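Local coordinates for protein mariner Mos1 transposase (Drosophila mauritiana, PDB 4MDB) that cuts the mariner Mos1 transposon out of one DNA site and pastes it into another, using divalent metal ions bound in its RNase H-like catalytic domain, at residues A[86-89]-A[90-94]; A[165-168]-A[169-173]; A[188-191]-A[192-196]. The protein carries 1 engineered substitution. All blocks are in the same frame, centred on the assembly; numbering follows the deposited sequence.

Contact 1: residues A[86-89]-A[90-94]. Unlike the reference sequence in segment 90-94: Pro-90 (reference Arg).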
loop_
_atom_site.group_PDB
_atom_site.type_symbol
_atom_site.label_atom_id
_atom_site.label_comp_id
_atom_site.label_asym_id
_atom_site.label_seq_id
_atom_site.Cartn_x
_atom_site.Cartn_y
_atom_site.Cartn_z
ATOM N N GLU A 86 -7.162 6.396 6.934
ATOM C CA GLU A 86 -8.195 6.266 7.998
ATOM C C GLU A 86 -7.658 5.452 9.138
ATOM O O GLU A 86 -6.885 4.492 8.945
ATOM C CB GLU A 86 -9.462 5.651 7.426
ATOM C CG GLU A 86 -10.200 6.488 6.407
ATOM C CD GLU A 86 -11.475 5.852 5.918
ATOM O OE1 GLU A 86 -11.836 4.753 6.463
ATOM O OE2 GLU A 86 -12.094 6.353 4.928
ATOM N N LEU A 87 -8.054 5.841 10.359
ATOM C CA LEU A 87 -7.770 5.075 11.540
ATOM C C LEU A 87 -9.158 4.611 12.030
ATOM O O LEU A 87 -10.117 5.419 12.243
ATOM C CB LEU A 87 -6.985 5.906 12.521
ATOM C CG LEU A 87 -6.401 5.216 13.750
ATOM C CD1 LEU A 87 -5.180 4.328 13.461
ATOM C CD2 LEU A 87 -6.090 6.227 14.826
ATOM N N LEU A 88 -9.344 3.312 12.054
ATOM C CA LEU A 88 -10.671 2.774 12.314
ATOM C C LEU A 88 -10.894 2.803 13.842
ATOM O O LEU A 88 -9.954 2.799 14.631
ATOM C CB LEU A 88 -10.846 1.372 11.736
ATOM C CG LEU A 88 -11.426 1.112 10.325
ATOM C CD1 LEU A 88 -11.152 2.173 9.292
ATOM C CD2 LEU A 88 -11.105 -0.269 9.755
ATOM N N LYS A 89 -12.162 2.815 14.213
ATOM C CA LYS A 89 -12.523 2.807 15.608
ATOM C C LYS A 89 -12.088 1.486 16.203
ATOM O O LYS A 89 -12.116 0.437 15.535
ATOM C CB LYS A 89 -14.014 3.083 15.765
ATOM C CG LYS A 89 -14.381 4.474 15.252
ATOM C CD LYS A 89 -15.310 5.228 16.188
ATOM C CE LYS A 89 -16.690 4.581 16.251
ATOM N NZ LYS A 89 -17.388 4.578 14.929
ATOM N N PRO A 90 -11.653 1.529 17.459
ATOM C CA PRO A 90 -10.992 0.382 18.057
ATOM C C PRO A 90 -11.689 -0.948 17.842
ATOM O O PRO A 90 -12.902 -1.045 17.982
ATOM C CB PRO A 90 -10.916 0.769 19.535
ATOM C CG PRO A 90 -10.681 2.247 19.479
ATOM C CD PRO A 90 -11.427 2.746 18.260
ATOM N N GLY A 91 -10.911 -1.946 17.419
ATOM C CA GLY A 91 -11.409 -3.289 17.197
ATOM C C GLY A 91 -12.076 -3.553 15.847
ATOM O O GLY A 91 -12.150 -4.694 15.441
ATOM N N GLU A 92 -12.541 -2.501 15.160
ATOM C CA GLU A 92 -13.285 -2.626 13.885
ATOM C C GLU A 92 -12.318 -2.914 12.720
ATOM O O GLU A 92 -11.152 -2.507 12.721
ATOM C CB GLU A 92 -14.272 -1.440 13.707
ATOM C CG GLU A 92 -14.282 -0.567 12.452
ATOM C CD GLU A 92 -15.001 0.783 12.704
ATOM O OE1 GLU A 92 -15.989 0.779 13.485
ATOM O OE2 GLU A 92 -14.580 1.856 12.164
ATOM N N THR A 93 -12.821 -3.693 11.778
ATOM C CA THR A 93 -12.035 -4.315 10.742
ATOM C C THR A 93 -12.519 -3.712 9.409
ATOM O O THR A 93 -13.578 -3.099 9.351
ATOM C CB THR A 93 -12.318 -5.847 10.814
ATOM O OG1 THR A 93 -11.205 -6.581 10.301
ATOM C CG2 THR A 93 -13.628 -6.218 10.109
ATOM N N VAL A 94 -11.712 -3.834 8.368
ATOM C CA VAL A 94 -12.133 -3.537 6.984
ATOM C C VAL A 94 -12.884 -4.689 6.304
ATOM O O VAL A 94 -12.338 -5.760 6.069
ATOM C CB VAL A 94 -10.894 -3.250 6.125
ATOM C CG1 VAL A 94 -11.279 -3.051 4.662
ATOM C CG2 VAL A 94 -10.192 -2.023 6.697
HETATM O O HOH W 1 -9.883 -0.772 14.238
#
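A type II beta turn from Lys-89 to Glu-92 carries the chain out of strand 81-87, the edge strand of the RNase H-like sheet, toward helix 96-113. The turn closes in the usual way: the backbone N of Glu-92 donates to Lys-89 O at 3.0 Å, with 158° at the hydrogen. Pro-90 and Gly-91 hold its two corners; Pro-90 is an engineered residue, and Gly-91 takes the positive phi (83°) that the second corner of a type II turn needs.

Glu-92 then reaches back across the turn. Its first torsion lies off the staggered positions, chi1 127°, and the chain runs extended from there, which lays the carboxylate beside the start of the turn. OE2 accepts a weak bond from the backbone N of Lys-89 at 3.3 Å. That same oxygen rests 3.7 Å from CG of Leu-88, whose side chain crosses the glutamate at about a right angle. The lysine bends at three torsions, and its NZ stays 4.3 Å from OE1 of Glu-92, where the opposite charges may attract, though beyond salt-bridge range. A water beside the turn links the two carbonyls, donating to Lys-89 O at 2.9 Å and to Glu-92 O at 2.6 Å; Lys-89 O is gripped by both the Glu-92 N-H and the water.

Further along, CD2 of Leu-88 meets CG2 of Val-94 at 3.6 Å, an apolar touch between the strand exit and the end of the loop. Helix 96-113 borders this patch through Arg-98 and Gln-102 against Leu-88 and Tyr-99 against Val-94. Met-72 and Cys-74 of strand 69-78 meet Val-94, while Tyr-183, at the start of helix 183-196, packs on Pro-90.

Contact 2: residues A[165-168]-A[169-173]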
loop_
_atom_site.group_PDB
_atom_site.type_symbol
_atom_site.label_atom_id
_atom_site.label_comp_id
_atom_site.label_asym_id
_atom_site.label_seq_id
_atom_site.Cartn_x
_atom_site.Cartn_y
_atom_site.Cartn_z
ATOM N N TYR A 165 7.398 -3.193 2.995
ATOM C CA TYR A 165 8.864 -3.158 3.105
ATOM C C TYR A 165 9.501 -1.808 3.326
ATOM O O TYR A 165 10.639 -1.741 3.814
ATOM C CB TYR A 165 9.494 -3.791 1.861
ATOM C CG TYR A 165 9.370 -3.019 0.527
ATOM C CD1 TYR A 165 10.076 -1.852 0.292
ATOM C CD2 TYR A 165 8.561 -3.482 -0.502
ATOM C CE1 TYR A 165 9.970 -1.158 -0.885
ATOM C CE2 TYR A 165 8.475 -2.823 -1.697
ATOM C CZ TYR A 165 9.161 -1.640 -1.912
ATOM O OH TYR A 165 9.133 -0.895 -3.095
ATOM N N HIS A 166 8.758 -0.734 3.064
ATOM C CA HIS A 166 9.206 0.608 3.260
ATOM C C HIS A 166 8.458 1.371 4.338
ATOM O O HIS A 166 9.043 1.736 5.336
ATOM C CB HIS A 166 9.199 1.362 1.935
ATOM C CG HIS A 166 9.916 2.647 1.975
ATOM N ND1 HIS A 166 11.281 2.739 1.955
ATOM C CD2 HIS A 166 9.451 3.927 2.070
ATOM C CE1 HIS A 166 11.645 4.009 1.981
ATOM N NE2 HIS A 166 10.561 4.747 2.106
ATOM N N LEU A 167 7.183 1.646 4.142
ATOM C CA LEU A 167 6.453 2.578 4.988
ATOM C C LEU A 167 6.274 2.036 6.394
ATOM O O LEU A 167 6.698 2.696 7.384
ATOM C CB LEU A 167 5.093 2.911 4.358
ATOM C CG LEU A 167 4.293 3.924 5.202
ATOM C CD1 LEU A 167 4.940 5.272 5.087
ATOM C CD2 LEU A 167 2.878 4.029 4.692
ATOM N N PHE A 168 5.684 0.869 6.511
ATOM C CA PHE A 168 5.389 0.248 7.844
ATOM C C PHE A 168 6.679 -0.290 8.475
ATOM O O PHE A 168 6.767 -0.318 9.690
ATOM C CB PHE A 168 4.409 -0.856 7.713
ATOM C CG PHE A 168 2.994 -0.426 7.348
ATOM C CD1 PHE A 168 2.494 0.904 7.598
ATOM C CD2 PHE A 168 2.178 -1.302 6.733
ATOM C CE1 PHE A 168 1.222 1.226 7.250
ATOM C CE2 PHE A 168 0.903 -0.974 6.359
ATOM C CZ PHE A 168 0.399 0.326 6.646
ATOM N N ALA A 169 7.683 -0.661 7.700
ATOM C CA ALA A 169 9.024 -1.055 8.193
ATOM C C ALA A 169 9.622 0.104 9.006
ATOM O O ALA A 169 9.968 -0.046 10.184
ATOM C CB ALA A 169 9.931 -1.424 7.041
ATOM N N SER A 170 9.611 1.294 8.436
ATOM C CA SER A 170 10.095 2.533 9.123
ATOM C C SER A 170 9.196 2.868 10.297
ATOM O O SER A 170 9.687 3.187 11.394
ATOM C CB SER A 170 10.045 3.707 8.161
ATOM O OG SER A 170 10.679 4.826 8.727
ATOM N N MET A 171 7.891 2.811 10.086
ATOM C CA MET A 171 6.865 3.234 11.103
ATOM C C MET A 171 6.901 2.299 12.292
ATOM O O MET A 171 6.836 2.708 13.437
ATOM C CB MET A 171 5.476 3.181 10.525
ATOM C CG MET A 171 4.408 3.898 11.360
ATOM S SD MET A 171 2.747 3.555 10.875
ATOM C CE MET A 171 2.779 4.501 9.342
ATOM N N GLY A 172 7.050 1.018 12.018
ATOM C CA GLY A 172 7.070 0.062 13.120
ATOM C C GLY A 172 8.165 0.263 14.143
ATOM O O GLY A 172 7.944 0.070 15.358
ATOM N N HIS A 173 9.344 0.687 13.693
ATOM C CA HIS A 173 10.406 1.016 14.640
ATOM C C HIS A 173 10.065 2.179 15.540
ATOM O O HIS A 173 10.333 2.146 16.753
ATOM C CB HIS A 173 11.746 1.226 13.918
ATOM C CG HIS A 173 12.129 0.076 13.052
ATOM N ND1 HIS A 173 12.163 -1.230 13.517
ATOM C CD2 HIS A 173 12.459 0.010 11.738
ATOM C CE1 HIS A 173 12.551 -2.035 12.544
ATOM N NE2 HIS A 173 12.726 -1.307 11.456
#
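The Phe-168 ring meets Met-171 at its edge, near the ring plane, where the methionine CE comes to 4.0 Å from CD1 of the phenylalanine. The sulfur also stands beside the ring, SD of Met-171 being 5.4 Å from the centroid of Phe-168 and 68° off the normal, an oblique Met-aromatic contact. Both side chains leave the helix side by side. Met-171 runs extended until it turns at its last torsion (chi3 -72°), and that bend sets the methyl against the ring edge. The Phe-168 side chain also touches Val-75 of strand 69-78 and Asp-36 and Lys-38 of strand 32-42. The Tyr-165 ring takes a cation-pi contact from Arg-212, and the His-166 ring meets that of Phe-201 with planes at about 40°.

The backbone of helix 162-175 runs through three i to i+4 bonds. Ser-170 N donates to His-166 O at 3.2 Å, Met-171 N to Leu-167 O at 3.0 Å, and Gly-172 N to Phe-168 O at 2.7 Å. A wider pi-type turn spans 165-168, and CB of Ala-169 sits 3.3 Å from Tyr-165 O. The hydroxyl of Ser-170 is hydrogen-bonded to Lys-197.

Such a helix, carrying the last acidic residue of the DDD motif, is characteristic of the RNase H-like transposase fold: Asp-164 binds magnesium near its start, and the Phe-168 side chain lies about 4 Å from a bound magnesium ion.

Contact 3: residues A[188-191]-A[192-196]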
loop_
_atom_site.group_PDB
_atom_site.type_symbol
_atom_site.label_atom_id
_atom_site.label_comp_id
_atom_site.label_asym_id
_atom_site.label_seq_id
_atom_site.Cartn_x
_atom_site.Cartn_y
_atom_site.Cartn_z
ATOM N N LYS A 188 -2.693 12.018 15.856
ATOM C CA LYS A 188 -1.657 13.038 15.882
ATOM C C LYS A 188 -0.239 12.504 15.644
ATOM O O LYS A 188 0.564 13.107 14.920
ATOM C CB LYS A 188 -1.618 13.784 17.225
ATOM C CG LYS A 188 -0.678 15.004 17.149
ATOM C CD LYS A 188 -1.418 16.199 16.528
ATOM C CE LYS A 188 -0.551 16.997 15.560
ATOM N NZ LYS A 188 0.583 17.708 16.239
ATOM N N TRP A 189 0.100 11.403 16.294
ATOM C CA TRP A 189 1.409 10.828 16.060
ATOM C C TRP A 189 1.567 10.531 14.546
ATOM O O TRP A 189 2.593 10.879 13.935
ATOM C CB TRP A 189 1.603 9.556 16.880
ATOM C CG TRP A 189 2.935 9.064 16.757
ATOM C CD1 TRP A 189 4.018 9.465 17.456
ATOM C CD2 TRP A 189 3.395 8.065 15.832
ATOM N NE1 TRP A 189 5.120 8.796 17.030
ATOM C CE2 TRP A 189 4.766 7.935 16.023
ATOM C CE3 TRP A 189 2.785 7.320 14.832
ATOM C CZ2 TRP A 189 5.536 7.053 15.284
ATOM C CZ3 TRP A 189 3.589 6.454 14.072
ATOM C CH2 TRP A 189 4.894 6.331 14.296
ATOM N N LEU A 190 0.523 9.963 13.947
ATOM C CA LEU A 190 0.642 9.652 12.479
ATOM C C LEU A 190 0.719 10.895 11.632
ATOM O O LEU A 190 1.529 10.964 10.731
ATOM C CB LEU A 190 -0.494 8.747 12.000
ATOM C CG LEU A 190 -0.589 7.353 12.547
ATOM C CD1 LEU A 190 -1.966 6.854 12.327
ATOM C CD2 LEU A 190 0.406 6.434 11.882
ATOM N N ASP A 191 -0.135 11.887 11.893
ATOM C CA ASP A 191 -0.028 13.181 11.197
ATOM C C ASP A 191 1.359 13.729 11.237
ATOM O O ASP A 191 1.918 14.070 10.191
ATOM C CB ASP A 191 -1.016 14.221 11.760
ATOM C CG ASP A 191 -2.434 13.913 11.399
ATOM O OD1 ASP A 191 -2.665 13.172 10.402
ATOM O OD2 ASP A 191 -3.344 14.390 12.129
ATOM N N GLU A 192 1.962 13.779 12.410
ATOM C CA GLU A 192 3.320 14.322 12.540
ATOM C C GLU A 192 4.397 13.469 11.851
ATOM O O GLU A 192 5.313 13.984 11.240
ATOM C CB GLU A 192 3.776 14.504 14.002
ATOM C CG GLU A 192 3.081 15.553 14.843
ATOM C CD GLU A 192 3.700 15.651 16.238
ATOM O OE1 GLU A 192 4.955 15.750 16.334
ATOM O OE2 GLU A 192 2.939 15.621 17.239
ATOM N N TRP A 193 4.250 12.158 11.982
ATOM C CA TRP A 193 5.251 11.218 11.545
ATOM C C TRP A 193 5.210 11.238 10.022
ATOM O O TRP A 193 6.238 11.325 9.371
ATOM C CB TRP A 193 4.962 9.789 12.102
ATOM C CG TRP A 193 6.075 8.777 11.747
ATOM C CD1 TRP A 193 7.272 8.570 12.411
ATOM C CD2 TRP A 193 6.113 7.901 10.602
ATOM N NE1 TRP A 193 8.024 7.643 11.741
ATOM C CE2 TRP A 193 7.343 7.226 10.628
ATOM C CE3 TRP A 193 5.243 7.668 9.544
ATOM C CZ2 TRP A 193 7.693 6.251 9.665
ATOM C CZ3 TRP A 193 5.635 6.754 8.551
ATOM C CH2 TRP A 193 6.808 6.050 8.657
ATOM N N PHE A 194 4.025 11.183 9.463
ATOM C CA PHE A 194 3.918 11.242 7.977
ATOM C C PHE A 194 4.529 12.529 7.405
ATOM O O PHE A 194 5.239 12.548 6.398
ATOM C CB PHE A 194 2.467 11.094 7.498
ATOM C CG PHE A 194 1.864 9.701 7.659
ATOM C CD1 PHE A 194 2.593 8.544 7.356
ATOM C CD2 PHE A 194 0.540 9.564 7.997
ATOM C CE1 PHE A 194 1.995 7.302 7.480
ATOM C CE2 PHE A 194 -0.068 8.308 8.140
ATOM C CZ PHE A 194 0.659 7.191 7.865
ATOM N N ALA A 195 4.312 13.625 8.119
ATOM C CA ALA A 195 4.610 14.949 7.566
ATOM C C ALA A 195 6.070 15.267 7.734
ATOM O O ALA A 195 6.660 16.035 6.955
ATOM C CB ALA A 195 3.762 15.962 8.302
ATOM N N ALA A 196 6.684 14.615 8.699
ATOM C CA ALA A 196 8.096 14.793 8.993
ATOM C C ALA A 196 9.045 14.097 8.015
ATOM O O ALA A 196 10.211 14.445 7.928
ATOM C CB ALA A 196 8.421 14.375 10.426
#
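Trp-189 and Trp-193 lie side by side one turn apart on the amphipathic helix 183-196, which packs against the RNase H-like sheet and helix 162-175. Their indoles point the same way with planes only 16° apart, yet they are slid so far along each other that the rings barely overlap. The nearest rings are the six-membered ring of Trp-189 and the five-membered ring of Trp-193, centroids 4.7 Å apart. CB of Trp-193 sits over the Trp-189 face, 4.0 Å from the six-membered centroid, a CH-pi contact, while CH2 of Trp-189 lies over a face of Trp-193. Each tryptophan has CG anti to the backbone N, and this matching chi1, together with like chi2 values (84° and 83°), turns the two indoles nearly parallel.

Leu-190 and Phe-194 repeat the side-by-side pattern on the buried face, where CB of the leucine touches CE2 of the phenylalanine at 3.9 Å. Tyr-85 of strand 81-87 meets Phe-194 edge-to-face and also hydrogen-bonds to the carboxylate of Asp-191, joining helix to sheet. The i to i+4 backbone bonds include Trp-193 N to Trp-189 O at 2.9 Å and Phe-194 N to Leu-190 O at 2.8 Å.

Lys-188, bent at three torsions, leans outward and forward to the next turn and slants across the extended Glu-192; its NZ reaches OE2 of that glutamate at 3.3 Å, a salt bridge with a weak hydrogen bond.

The contacts occur in series along the chain, but contact 3 bridges the other two. Helices 162-175 and 183-196 bring contacts 2 and 3 together, with Met-171 CE 3.5 Å from Phe-194 CE1 and Ser-170 OG 3.4 Å from Trp-193 CZ2. Contact 1 joins contact 3 more lightly, through Leu-87 CD1 and Leu-190 CD1 at 4.2 Å; it does not touch contact 2, the nearest atoms being about 8 Å apart. Contact 2 borders the active site: the Phe-168 side chain is about 6 Å from bound raltegravir. That of Val-94 in contact 1 stays about 10 Å from the drug, and that of Phe-194 in contact 3 about 13 Å from a magnesium ion.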